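Local atomic coordinates of adhesion G-protein coupled receptor G6 (Danio rerio, PDB entry 6V55), a protein that belongs to the adhesion G-protein-coupled receptors, is linked to myelination, and probably senses its surroundings through a large, calcium-binding, glycosylated extracellular region. Residues R464-Q469 with C485-D490; E447-D452 with Y492-A497; P340-Y345 with V408-T413; V456-P461 with R479-T484. One frame throughout, in Å; residues are numbered along the deposited sequence.

Interactions 1, 2 and 4 share a small disulfide-bonded module, consistent with the hormone-receptor domain of this family, whereas interaction 3 lies in the SEA domain sheet. Along the chain interaction 3 closes first; interactions 1 and 4 then cross each other, and both fall within the loop closed by interaction 2. Strands 468-472, 480-488 and 493-496 form one antiparallel sheet reached by interactions 1, 2 and 4. The centres of interactions 1 and 2 are about 7 Å apart, and the C449-C485 disulfide joins the two contacts. Interaction 1 also packs on interaction 3, about 12 Å away between centres, so the module rests directly against the SEA domain; the centres of interactions 3 and 4 are about 24 Å apart.

Interaction 1: residues R464-Q469 with C485-D490; sequences RPTVTQ and CMINRD. With NAG (2-acetamido-2-deoxy-beta-D-glucopyranose), chain I.
C485 is the most deeply covered residue here, gripped through both ends of its backbone by the chain that enters strand 468-472. Its carbonyl oxygen accepts a short bond from T466 N, with C485 O 2.6 Å away and the donor nearly along the C=O axis. Its amide in turn donates to V467 O, C485 N lying 3.1 Å from that oxygen with a fairly straight N-H...O angle of 163°. With SG anti to the backbone N (chi1 -177°), the side chain tucks under the bend: C485 CB lies 3.6 Å from R464 O and C485 SG 3.9 Å from P465 CA, and the sulfur is bonded to C449. R464 to V467 form a type II beta turn leading into the antiparallel hairpin of strands 468-472 and 480-488, with T466 at the positive phi (68°) of the third position. T466 OG1 folds back to P465 O, 2.8 Å away, on an in-plane lone pair of the carbonyl. Beyond the bonded backbones, I487 reaches across with its CG1 branch, which sits 3.8 Å from P465 CB, while CD1 meets T466 CG2 obliquely at 4.1 Å. F344 of the SEA domain touches both I487 and T466.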
# COMPACT_ATOMS: atom_id res chain seq x y z
N ARG A 464 -2.89 4.81 -16.83
CA ARG A 464 -3.84 4.89 -17.94
C ARG A 464 -3.19 5.61 -19.12
O ARG A 464 -2.20 6.33 -18.94
CB ARG A 464 -5.12 5.60 -17.45
CG ARG A 464 -5.93 4.76 -16.46
CD ARG A 464 -7.32 5.31 -16.20
NE ARG A 464 -7.47 5.73 -14.80
CZ ARG A 464 -8.35 5.21 -13.93
NH1 ARG A 464 -9.20 4.25 -14.31
NH2 ARG A 464 -8.37 5.67 -12.68
N PRO A 465 -3.67 5.37 -20.36
CA PRO A 465 -3.10 6.07 -21.53
C PRO A 465 -3.29 7.59 -21.47
O PRO A 465 -4.33 8.09 -21.05
CB PRO A 465 -3.89 5.48 -22.70
CG PRO A 465 -4.25 4.13 -22.25
CD PRO A 465 -4.49 4.21 -20.77
N THR A 466 -2.23 8.29 -21.95
CA THR A 466 -1.98 9.75 -21.98
C THR A 466 -1.75 10.36 -20.59
O THR A 466 -1.66 11.58 -20.47
CB THR A 466 -3.05 10.57 -22.73
OG1 THR A 466 -4.19 10.76 -21.89
CG2 THR A 466 -3.49 9.90 -24.07
N VAL A 467 -1.61 9.54 -19.55
CA VAL A 467 -1.21 10.01 -18.22
C VAL A 467 0.30 10.18 -18.20
O VAL A 467 1.03 9.29 -18.66
CB VAL A 467 -1.68 9.02 -17.14
CG1 VAL A 467 -0.94 9.19 -15.81
CG2 VAL A 467 -3.17 9.11 -16.95
N THR A 468 0.78 11.32 -17.70
CA THR A 468 2.19 11.52 -17.40
C THR A 468 2.40 11.40 -15.89
O THR A 468 1.68 12.02 -15.11
CB THR A 468 2.65 12.89 -17.91
OG1 THR A 468 2.62 12.87 -19.34
CG2 THR A 468 4.08 13.21 -17.46
N GLN A 469 3.38 10.58 -15.49
CA GLN A 469 3.72 10.38 -14.09
C GLN A 469 5.04 11.06 -13.74
O GLN A 469 5.93 11.14 -14.58
CB GLN A 469 3.84 8.90 -13.76
CG GLN A 469 2.58 8.19 -13.96
CD GLN A 469 1.82 7.99 -12.68
OE1 GLN A 469 2.12 8.62 -11.64
NE2 GLN A 469 0.81 7.12 -12.72
N CYS A 485 2.64 7.50 -20.64
CA CYS A 485 2.01 6.32 -21.23
C CYS A 485 1.28 6.76 -22.50
O CYS A 485 0.19 7.35 -22.42
CB CYS A 485 1.06 5.69 -20.23
SG CYS A 485 0.26 4.18 -20.79
N MET A 486 1.85 6.47 -23.68
CA MET A 486 1.36 6.93 -24.98
C MET A 486 0.53 5.87 -25.69
O MET A 486 0.62 4.67 -25.40
CB MET A 486 2.51 7.32 -25.90
CG MET A 486 3.52 8.23 -25.27
SD MET A 486 3.35 9.91 -25.84
CE MET A 486 3.81 9.74 -27.56
N ILE A 487 -0.25 6.31 -26.69
CA ILE A 487 -1.00 5.42 -27.57
C ILE A 487 -0.31 5.30 -28.92
O ILE A 487 -0.16 6.30 -29.65
CB ILE A 487 -2.44 5.91 -27.77
CG1 ILE A 487 -3.16 5.84 -26.44
CG2 ILE A 487 -3.14 5.08 -28.81
CD1 ILE A 487 -4.33 6.66 -26.46
N ASN A 488 0.11 4.08 -29.25
CA ASN A 488 0.58 3.77 -30.60
C ASN A 488 -0.60 3.83 -31.55
O ASN A 488 -1.48 2.97 -31.52
CB ASN A 488 1.23 2.39 -30.62
CG ASN A 488 1.62 1.98 -32.00
OD1 ASN A 488 2.15 2.78 -32.76
ND2 ASN A 488 1.35 0.73 -32.35
N ARG A 489 -0.64 4.82 -32.44
CA ARG A 489 -1.78 4.97 -33.33
C ARG A 489 -1.65 4.16 -34.62
O ARG A 489 -2.18 4.57 -35.66
CB ARG A 489 -2.01 6.45 -33.64
CG ARG A 489 -2.33 7.23 -32.39
CD ARG A 489 -2.86 8.62 -32.67
NE ARG A 489 -3.38 9.20 -31.43
CZ ARG A 489 -4.68 9.21 -31.12
NH1 ARG A 489 -5.56 8.69 -31.97
NH2 ARG A 489 -5.08 9.76 -29.97
N ASP A 490 -0.96 3.01 -34.58
CA ASP A 490 -0.94 2.06 -35.68
C ASP A 490 -1.67 0.77 -35.33
O ASP A 490 -2.63 0.43 -36.03
CB ASP A 490 0.50 1.78 -36.11
CG ASP A 490 1.07 2.91 -36.93
OD1 ASP A 490 0.26 3.78 -37.34
OD2 ASP A 490 2.30 2.94 -37.16
C1 NAG I . 1.87 -3.82 -32.28
C2 NAG I . 3.06 -2.86 -32.52
C3 NAG I . 4.36 -3.49 -31.99
C4 NAG I . 4.21 -3.97 -30.55
C5 NAG I . 2.99 -4.89 -30.41
C6 NAG I . 2.72 -5.34 -28.99
C7 NAG I . 3.54 -1.37 -34.44
C8 NAG I . 3.54 -1.27 -35.94
N2 NAG I . 3.16 -2.55 -33.94
O3 NAG I . 5.43 -2.55 -32.07
O4 NAG I . 5.39 -4.65 -30.12
O5 NAG I . 1.81 -4.20 -30.86
O6 NAG I . 1.45 -4.92 -28.51
O7 NAG I . 3.89 -0.44 -33.73

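Interaction 2: residues E447-D452 with Y492-A497. With NAG (2-acetamido-2-deoxy-beta-D-glucopyranose), chain I.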
# COMPACT_ATOMS: atom_id res chain seq x y z
N GLU A 447 -5.12 -1.28 -22.69
CA GLU A 447 -4.38 -1.75 -21.55
C GLU A 447 -3.49 -0.64 -21.02
O GLU A 447 -2.92 0.14 -21.79
CB GLU A 447 -3.54 -2.97 -21.94
CG GLU A 447 -4.36 -4.18 -22.45
CD GLU A 447 -4.72 -4.15 -23.96
OE1 GLU A 447 -5.86 -4.53 -24.30
OE2 GLU A 447 -3.89 -3.72 -24.79
N ASN A 448 -3.44 -0.54 -19.69
CA ASN A 448 -2.55 0.37 -18.99
C ASN A 448 -1.09 0.04 -19.28
O ASN A 448 -0.74 -1.12 -19.47
CB ASN A 448 -2.78 0.26 -17.48
CG ASN A 448 -4.06 0.89 -17.05
OD1 ASN A 448 -4.64 1.67 -17.78
ND2 ASN A 448 -4.50 0.56 -15.84
N CYS A 449 -0.24 1.07 -19.29
CA CYS A 449 1.20 0.83 -19.22
C CYS A 449 1.52 0.25 -17.85
O CYS A 449 1.11 0.79 -16.82
CB CYS A 449 2.00 2.10 -19.45
SG CYS A 449 1.80 2.88 -21.07
N GLN A 450 2.23 -0.88 -17.83
CA GLN A 450 2.55 -1.54 -16.58
C GLN A 450 3.59 -0.75 -15.81
O GLN A 450 4.30 0.09 -16.36
CB GLN A 450 3.07 -2.96 -16.84
CG GLN A 450 2.01 -3.91 -17.39
CD GLN A 450 0.81 -4.07 -16.45
OE1 GLN A 450 -0.21 -3.39 -16.61
NE2 GLN A 450 0.92 -4.97 -15.48
N ALA A 451 3.63 -1.00 -14.49
CA ALA A 451 4.71 -0.49 -13.65
C ALA A 451 6.05 -1.03 -14.12
O ALA A 451 6.15 -2.20 -14.50
CB ALA A 451 4.47 -0.87 -12.21
N ASP A 452 7.07 -0.16 -14.13
CA ASP A 452 8.29 -0.40 -14.90
C ASP A 452 9.42 0.49 -14.40
O ASP A 452 9.23 1.71 -14.27
CB ASP A 452 8.02 -0.14 -16.39
CG ASP A 452 9.25 -0.33 -17.25
OD1 ASP A 452 9.78 -1.46 -17.24
OD2 ASP A 452 9.69 0.64 -17.93
N TYR A 492 -3.02 0.41 -32.09
CA TYR A 492 -3.94 0.86 -31.03
C TYR A 492 -3.68 0.14 -29.71
O TYR A 492 -4.61 -0.28 -29.01
CB TYR A 492 -5.42 0.76 -31.45
CG TYR A 492 -5.68 1.57 -32.70
CD1 TYR A 492 -5.05 2.81 -32.89
CD2 TYR A 492 -6.52 1.11 -33.71
CE1 TYR A 492 -5.23 3.55 -34.03
CE2 TYR A 492 -6.72 1.86 -34.88
CZ TYR A 492 -6.06 3.08 -35.01
OH TYR A 492 -6.20 3.87 -36.12
N THR A 493 -2.40 -0.04 -29.40
CA THR A 493 -1.90 -0.54 -28.13
C THR A 493 -1.12 0.58 -27.46
O THR A 493 -0.71 1.54 -28.11
CB THR A 493 -0.98 -1.74 -28.34
OG1 THR A 493 0.15 -1.32 -29.12
CG2 THR A 493 -1.72 -2.86 -29.08
N SER A 494 -0.90 0.45 -26.15
CA SER A 494 -0.19 1.47 -25.41
C SER A 494 1.26 1.07 -25.14
O SER A 494 1.61 -0.11 -25.11
CB SER A 494 -0.88 1.75 -24.09
OG SER A 494 -0.86 0.57 -23.31
N PHE A 495 2.10 2.09 -24.94
CA PHE A 495 3.51 1.86 -24.70
C PHE A 495 4.07 3.01 -23.87
O PHE A 495 3.60 4.15 -23.97
CB PHE A 495 4.29 1.71 -26.02
CG PHE A 495 4.49 3.01 -26.76
CD1 PHE A 495 3.47 3.56 -27.52
CD2 PHE A 495 5.72 3.68 -26.73
CE1 PHE A 495 3.65 4.76 -28.21
CE2 PHE A 495 5.90 4.88 -27.42
CZ PHE A 495 4.87 5.42 -28.15
N TRP A 496 5.08 2.71 -23.07
CA TRP A 496 5.79 3.76 -22.37
C TRP A 496 6.69 4.52 -23.34
O TRP A 496 7.58 3.93 -23.96
CB TRP A 496 6.67 3.18 -21.27
CG TRP A 496 6.04 2.96 -19.92
CD1 TRP A 496 5.96 1.77 -19.24
CD2 TRP A 496 5.46 3.96 -19.04
NE1 TRP A 496 5.36 1.96 -18.02
CE2 TRP A 496 5.04 3.29 -17.87
CE3 TRP A 496 5.24 5.35 -19.14
CZ2 TRP A 496 4.41 3.95 -16.80
CZ3 TRP A 496 4.63 6.01 -18.07
CH2 TRP A 496 4.21 5.30 -16.92
N ALA A 497 6.51 5.84 -23.40
CA ALA A 497 7.53 6.69 -24.01
C ALA A 497 8.81 6.74 -23.17
O ALA A 497 8.89 6.20 -22.05
CB ALA A 497 7.02 8.12 -24.20
C1 NAG I . 1.87 -3.82 -32.28
C2 NAG I . 3.06 -2.86 -32.52
C3 NAG I . 4.36 -3.49 -31.99
C4 NAG I . 4.21 -3.97 -30.55
C5 NAG I . 2.99 -4.89 -30.41
C6 NAG I . 2.72 -5.34 -28.99
C7 NAG I . 3.54 -1.37 -34.44
C8 NAG I . 3.54 -1.27 -35.94
N2 NAG I . 3.16 -2.55 -33.94
O3 NAG I . 5.43 -2.55 -32.07
O4 NAG I . 5.39 -4.65 -30.12
O5 NAG I . 1.81 -4.20 -30.86
O6 NAG I . 1.45 -4.92 -28.51
O7 NAG I . 3.89 -0.44 -33.73
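Two side-chain donors of strand 493-496 reach backbone carbonyls of the loop 447-452. S494 OG, held between its own backbone N and carbonyl carbon (chi1 62°), donates to E447 O at 2.6 Å, approaching from above the carbonyl plane. Two residues further on, the indole NE1 of W496 lies 2.7 Å from Q450 O; the bond runs nearly along the C=O axis with an N-H...O angle of 160°, and the oxygen sits at the ring edge, close to its plane. The two bonds lie along a loop that runs with the strand, the direction from E447 CA to D452 CA being 13° from that of S494 CA to W496 CA.

Between them C449 points into the contact. C449 CB stands over one face of W496, 3.7 Å from the centroid of the five-membered ring, a CH-pi contact. The sulfur follows over the same face with C449 SG 4.4 Å from the centroid of the W496 five-membered ring, a sulfur-aromatic contact, while also lying 3.6 Å from F495 C. Near the far end of the loop D452 CB comes within 3.8 Å of W496 NE1, and the carboxylate continues past the indole to a salt bridge with R483, which itself makes a cation-pi contact with W496. E447 turns its carboxylate to R346 of strand 342-353. The loop follows strand 436-445 of the SEA sheet, runs beside the outermost strand 493-496 of the three-stranded sheet, and enters strand 452-453, the partner of strand 459-460.

Interaction 3: residues P340-Y345 with V408-T413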
# COMPACT_ATOMS: atom_id res chain seq x y z
N PRO A 340 -6.90 10.58 -16.64
CA PRO A 340 -6.88 11.11 -18.01
C PRO A 340 -8.23 11.68 -18.42
O PRO A 340 -9.28 11.31 -17.90
CB PRO A 340 -6.54 9.87 -18.85
CG PRO A 340 -7.15 8.76 -18.08
CD PRO A 340 -7.00 9.11 -16.63
N GLU A 341 -8.17 12.61 -19.38
CA GLU A 341 -9.39 13.21 -19.92
C GLU A 341 -10.21 12.23 -20.72
O GLU A 341 -11.44 12.31 -20.71
CB GLU A 341 -9.07 14.40 -20.82
CG GLU A 341 -8.01 15.34 -20.33
CD GLU A 341 -8.33 16.78 -20.71
OE1 GLU A 341 -8.54 17.60 -19.79
OE2 GLU A 341 -8.38 17.08 -21.93
N ASP A 342 -9.58 11.32 -21.45
CA ASP A 342 -10.28 10.42 -22.34
C ASP A 342 -9.95 8.97 -22.01
O ASP A 342 -8.81 8.65 -21.64
CB ASP A 342 -9.92 10.71 -23.79
CG ASP A 342 -10.37 12.09 -24.25
OD1 ASP A 342 -9.79 12.61 -25.23
OD2 ASP A 342 -11.29 12.68 -23.64
N ILE A 343 -10.95 8.09 -22.15
CA ILE A 343 -10.79 6.64 -22.02
C ILE A 343 -10.81 6.02 -23.41
O ILE A 343 -11.72 6.30 -24.21
CB ILE A 343 -11.89 6.04 -21.13
CG1 ILE A 343 -11.80 6.62 -19.72
CG2 ILE A 343 -11.89 4.50 -21.16
CD1 ILE A 343 -10.82 5.89 -18.81
N PHE A 344 -9.83 5.17 -23.71
CA PHE A 344 -9.62 4.65 -25.05
C PHE A 344 -9.94 3.16 -25.14
O PHE A 344 -9.65 2.40 -24.21
CB PHE A 344 -8.18 4.88 -25.45
CG PHE A 344 -7.84 6.32 -25.65
CD1 PHE A 344 -7.36 7.10 -24.59
CD2 PHE A 344 -8.00 6.91 -26.89
CE1 PHE A 344 -7.01 8.43 -24.78
CE2 PHE A 344 -7.67 8.24 -27.10
CZ PHE A 344 -7.17 9.01 -26.05
N TYR A 345 -10.54 2.75 -26.25
CA TYR A 345 -10.92 1.37 -26.52
C TYR A 345 -10.42 0.97 -27.90
O TYR A 345 -10.46 1.78 -28.83
CB TYR A 345 -12.43 1.20 -26.48
CG TYR A 345 -13.10 1.49 -25.16
CD1 TYR A 345 -13.33 0.47 -24.23
CD2 TYR A 345 -13.54 2.78 -24.85
CE1 TYR A 345 -13.97 0.72 -23.04
CE2 TYR A 345 -14.17 3.05 -23.64
CZ TYR A 345 -14.38 2.01 -22.73
OH TYR A 345 -15.02 2.25 -21.52
N VAL A 408 -12.78 6.46 -28.72
CA VAL A 408 -12.33 7.32 -27.62
C VAL A 408 -13.56 7.86 -26.89
O VAL A 408 -14.49 8.37 -27.52
CB VAL A 408 -11.40 8.45 -28.11
CG1 VAL A 408 -11.93 9.13 -29.34
CG2 VAL A 408 -11.15 9.50 -27.05
N TYR A 409 -13.58 7.70 -25.56
CA TYR A 409 -14.66 8.18 -24.70
C TYR A 409 -14.27 9.57 -24.19
O TYR A 409 -13.34 9.70 -23.40
CB TYR A 409 -14.85 7.20 -23.54
CG TYR A 409 -16.17 7.22 -22.81
CD1 TYR A 409 -17.16 8.16 -23.10
CD2 TYR A 409 -16.42 6.28 -21.81
CE1 TYR A 409 -18.36 8.16 -22.39
CE2 TYR A 409 -17.61 6.27 -21.09
CZ TYR A 409 -18.58 7.21 -21.39
OH TYR A 409 -19.77 7.18 -20.68
N LYS A 410 -14.99 10.60 -24.62
CA LYS A 410 -14.66 11.98 -24.28
C LYS A 410 -15.22 12.31 -22.91
O LYS A 410 -16.44 12.38 -22.75
CB LYS A 410 -15.22 12.95 -25.32
CG LYS A 410 -14.33 13.28 -26.48
CD LYS A 410 -13.11 14.11 -26.06
CE LYS A 410 -12.04 14.10 -27.21
NZ LYS A 410 -10.71 14.76 -26.92
N ASN A 411 -14.33 12.49 -21.92
CA ASN A 411 -14.57 13.16 -20.63
C ASN A 411 -15.62 12.44 -19.78
O ASN A 411 -16.70 12.96 -19.50
CB ASN A 411 -14.93 14.64 -20.84
CG ASN A 411 -13.87 15.39 -21.61
OD1 ASN A 411 -13.43 14.96 -22.69
ND2 ASN A 411 -13.41 16.50 -21.04
N THR A 412 -15.26 11.23 -19.35
CA THR A 412 -16.09 10.49 -18.41
C THR A 412 -15.19 9.87 -17.36
O THR A 412 -14.12 9.36 -17.69
CB THR A 412 -16.94 9.44 -19.13
OG1 THR A 412 -17.95 10.10 -19.91
CG2 THR A 412 -17.67 8.48 -18.16
N THR A 413 -15.56 10.01 -16.09
CA THR A 413 -14.91 9.33 -14.99
C THR A 413 -15.05 7.81 -15.11
O THR A 413 -14.06 7.08 -15.22
CB THR A 413 -15.52 9.76 -13.65
OG1 THR A 413 -16.83 9.17 -13.51
CG2 THR A 413 -15.64 11.28 -13.60
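A bend at chi2 (-69°) in K410, followed by an extended end, swings its ammonium over to D342, whose CG lies anti to the carbonyl carbon (chi1 -64°). The two side chains cross obliquely and form a salt bridge, D342 OD1 offering its syn lone pair to K410 NZ at 2.9 Å. V408, with CG1 in the crowded position between backbone N and carbonyl carbon (chi1 46°), sets CG2 against both D342 and F344, 3.7 Å from D342 CB and 3.7 Å from F344 CE2. These side chains share one face of the antiparallel SEA domain sheet, in which strand 342-353 lies between strands 399-410 and 436-445. D342 with K410 and F344 with V408 are non-hydrogen-bonded pairs. Between them I343 and Y409 make the hydrogen-bonded pair, Y409 N donating to I343 O at 2.7 Å and I343 N to Y409 O at 3.1 Å. Their side chains emerge on the other face, CB of I343 4.0 Å from CB of Y409, and the Y345 ring presents its edge to Y409, with CE2 4.2 Å from CB. Just past the end of strand 399-410, N411 N makes a weak, bent bond to E341 O, and strand 380-392 flanks V408, Y409 and K410 from beyond.

Interaction 4: residues V456-P461 with R479-T484; sequences VHYRWP and RNASRT. With NAG (2-acetamido-2-deoxy-beta-D-glucopyranose), chain N; NAG (2-acetamido-2-deoxy-beta-D-glucopyranose), chain K.
W460 lays one face of its indole across the R483 side chain, the two crossing at about a right angle. R483 CB sits almost on the ring normal, 3.5 Å from the centroid of the W460 six-membered ring, a CH-pi contact. The arginine chain then runs extended from CG to NE beneath the five-membered ring, with R483 CD 3.8 Å from W460 NE1. Its guanidinium, tilted 51° to the ring, passes W460 CD1 obliquely with R483 NH1 at 3.7 Å. The outer rim of the indole meets backbone: W460 CZ3 lies 3.4 Å from R483 N, and W460 CH2 lies 3.4 Å from S482 C.

A481 points its methyl toward both aromatic residues, A481 CB being 3.7 Å from Y458 CE1 and 3.9 Å from W460 CH2. This buried cluster joins the short strand 459-460 to strand 480-488, with V471 of the intervening strand 468-472 also touching Y458 and W460. N480, at the start of strand 480-488, is bonded through ND2 to C1 of one N-acetylglucosamine (chain N); R479, just before it, brings NH2 near O6 of another (chain K).

The contact is mainly aromatic and aliphatic, with no hydrogen bond between the two segments, and the polar tips are served from outside: Y458 OH bonds F474 N, W460 NE1 bonds F454 O, and R483 NE bonds A497 O. With the carboxylate of D452 beside it, the R483 guanidinium probably stays charged although the residue is buried.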
# COMPACT_ATOMS: atom_id res chain seq x y z
N VAL A 456 17.47 2.66 -13.63
CA VAL A 456 17.45 2.16 -12.26
C VAL A 456 17.26 3.34 -11.30
O VAL A 456 17.64 4.48 -11.62
CB VAL A 456 18.72 1.32 -12.01
CG1 VAL A 456 19.97 2.19 -11.88
CG2 VAL A 456 18.55 0.42 -10.78
N HIS A 457 16.47 3.09 -10.24
CA HIS A 457 15.92 4.03 -9.26
C HIS A 457 14.88 4.99 -9.83
O HIS A 457 14.53 5.98 -9.18
CB HIS A 457 16.99 4.85 -8.51
CG HIS A 457 18.22 4.08 -8.16
ND1 HIS A 457 18.29 3.27 -7.04
CD2 HIS A 457 19.41 3.96 -8.79
CE1 HIS A 457 19.48 2.70 -7.00
NE2 HIS A 457 20.18 3.10 -8.05
N TYR A 458 14.32 4.71 -11.01
CA TYR A 458 13.20 5.51 -11.53
C TYR A 458 12.02 4.56 -11.70
O TYR A 458 11.87 3.95 -12.76
CB TYR A 458 13.55 6.21 -12.83
CG TYR A 458 14.45 7.38 -12.62
CD1 TYR A 458 13.93 8.67 -12.52
CD2 TYR A 458 15.83 7.20 -12.48
CE1 TYR A 458 14.76 9.75 -12.29
CE2 TYR A 458 16.67 8.28 -12.25
CZ TYR A 458 16.14 9.56 -12.16
OH TYR A 458 16.97 10.64 -11.93
N ARG A 459 11.21 4.43 -10.67
CA ARG A 459 10.17 3.42 -10.64
C ARG A 459 8.83 4.05 -11.03
O ARG A 459 8.25 4.83 -10.26
CB ARG A 459 10.10 2.77 -9.26
CG ARG A 459 11.24 1.84 -9.00
CD ARG A 459 10.84 0.81 -7.98
NE ARG A 459 12.01 0.07 -7.51
CZ ARG A 459 12.01 -0.72 -6.44
NH1 ARG A 459 10.90 -0.89 -5.74
NH2 ARG A 459 13.13 -1.36 -6.08
N TRP A 460 8.36 3.72 -12.19
CA TRP A 460 7.17 4.39 -12.69
C TRP A 460 5.96 3.53 -12.38
O TRP A 460 6.00 2.33 -12.65
CB TRP A 460 7.28 4.61 -14.19
CG TRP A 460 8.54 5.28 -14.60
CD1 TRP A 460 9.72 4.69 -14.99
CD2 TRP A 460 8.77 6.69 -14.64
NE1 TRP A 460 10.67 5.65 -15.26
CE2 TRP A 460 10.11 6.89 -15.06
CE3 TRP A 460 7.98 7.81 -14.33
CZ2 TRP A 460 10.67 8.15 -15.20
CZ3 TRP A 460 8.55 9.08 -14.48
CH2 TRP A 460 9.88 9.23 -14.91
N PRO A 461 4.90 4.07 -11.79
CA PRO A 461 3.72 3.26 -11.48
C PRO A 461 2.86 3.01 -12.71
O PRO A 461 3.08 3.59 -13.78
CB PRO A 461 2.97 4.09 -10.42
CG PRO A 461 3.42 5.50 -10.67
CD PRO A 461 4.81 5.44 -11.24
N ARG A 479 14.22 18.18 -8.00
CA ARG A 479 13.30 18.28 -9.13
C ARG A 479 12.80 16.89 -9.51
O ARG A 479 13.18 15.88 -8.90
CB ARG A 479 13.94 19.02 -10.32
CG ARG A 479 14.81 20.23 -9.96
CD ARG A 479 15.21 21.05 -11.18
NE ARG A 479 14.19 22.03 -11.58
CZ ARG A 479 14.38 22.95 -12.53
NH1 ARG A 479 15.54 23.03 -13.18
NH2 ARG A 479 13.40 23.80 -12.83
N ASN A 480 11.92 16.84 -10.52
CA ASN A 480 11.26 15.62 -10.98
C ASN A 480 11.77 15.15 -12.33
O ASN A 480 12.30 15.92 -13.14
CB ASN A 480 9.75 15.82 -11.15
CG ASN A 480 9.07 16.37 -9.95
OD1 ASN A 480 9.44 16.08 -8.81
ND2 ASN A 480 8.03 17.19 -10.20
N ALA A 481 11.54 13.87 -12.59
CA ALA A 481 11.57 13.29 -13.93
C ALA A 481 10.14 12.94 -14.31
O ALA A 481 9.26 12.88 -13.45
CB ALA A 481 12.44 12.03 -13.98
N SER A 482 9.90 12.72 -15.60
CA SER A 482 8.55 12.41 -16.07
C SER A 482 8.58 11.38 -17.19
O SER A 482 9.57 11.29 -17.92
CB SER A 482 7.78 13.65 -16.54
OG SER A 482 8.22 14.03 -17.83
N ARG A 483 7.50 10.60 -17.29
CA ARG A 483 7.31 9.59 -18.33
C ARG A 483 5.83 9.51 -18.68
O ARG A 483 4.98 9.58 -17.79
CB ARG A 483 7.79 8.20 -17.89
CG ARG A 483 8.31 7.33 -19.02
CD ARG A 483 8.74 5.95 -18.53
NE ARG A 483 9.37 5.15 -19.59
CZ ARG A 483 9.64 3.85 -19.46
NH1 ARG A 483 9.32 3.21 -18.34
NH2 ARG A 483 10.23 3.18 -20.46
N THR A 484 5.52 9.38 -19.97
CA THR A 484 4.15 9.38 -20.45
C THR A 484 3.79 8.02 -21.04
O THR A 484 4.57 7.45 -21.82
CB THR A 484 3.93 10.49 -21.49
OG1 THR A 484 4.35 11.74 -20.93
CG2 THR A 484 2.46 10.61 -21.88
C1 NAG N . 7.14 17.88 -9.29
C2 NAG N . 7.10 19.40 -9.56
C3 NAG N . 6.04 20.08 -8.69
C4 NAG N . 4.67 19.40 -8.78
C5 NAG N . 4.78 17.88 -8.57
C6 NAG N . 3.48 17.17 -8.87
C7 NAG N . 9.33 20.13 -10.31
C8 NAG N . 10.62 20.79 -9.91
N2 NAG N . 8.41 20.00 -9.35
O3 NAG N . 5.90 21.44 -9.10
O4 NAG N . 3.78 19.94 -7.81
O5 NAG N . 5.78 17.32 -9.43
O6 NAG N . 3.61 15.75 -8.89
O7 NAG N . 9.14 19.72 -11.46
C1 NAG K . 11.91 21.03 -15.83
C2 NAG K . 10.47 20.48 -15.87
C3 NAG K . 9.55 21.40 -16.70
C4 NAG K . 9.62 22.84 -16.20
C5 NAG K . 11.08 23.32 -16.19
C6 NAG K . 11.25 24.73 -15.65
C7 NAG K . 10.01 18.09 -15.66
C8 NAG K . 10.09 16.74 -16.30
N2 NAG K . 10.46 19.12 -16.38
O3 NAG K . 8.20 20.94 -16.62
O4 NAG K . 8.80 23.70 -16.99
O5 NAG K . 11.88 22.44 -15.38
O6 NAG K . 11.39 24.77 -14.23
O7 NAG K . 9.54 18.24 -14.52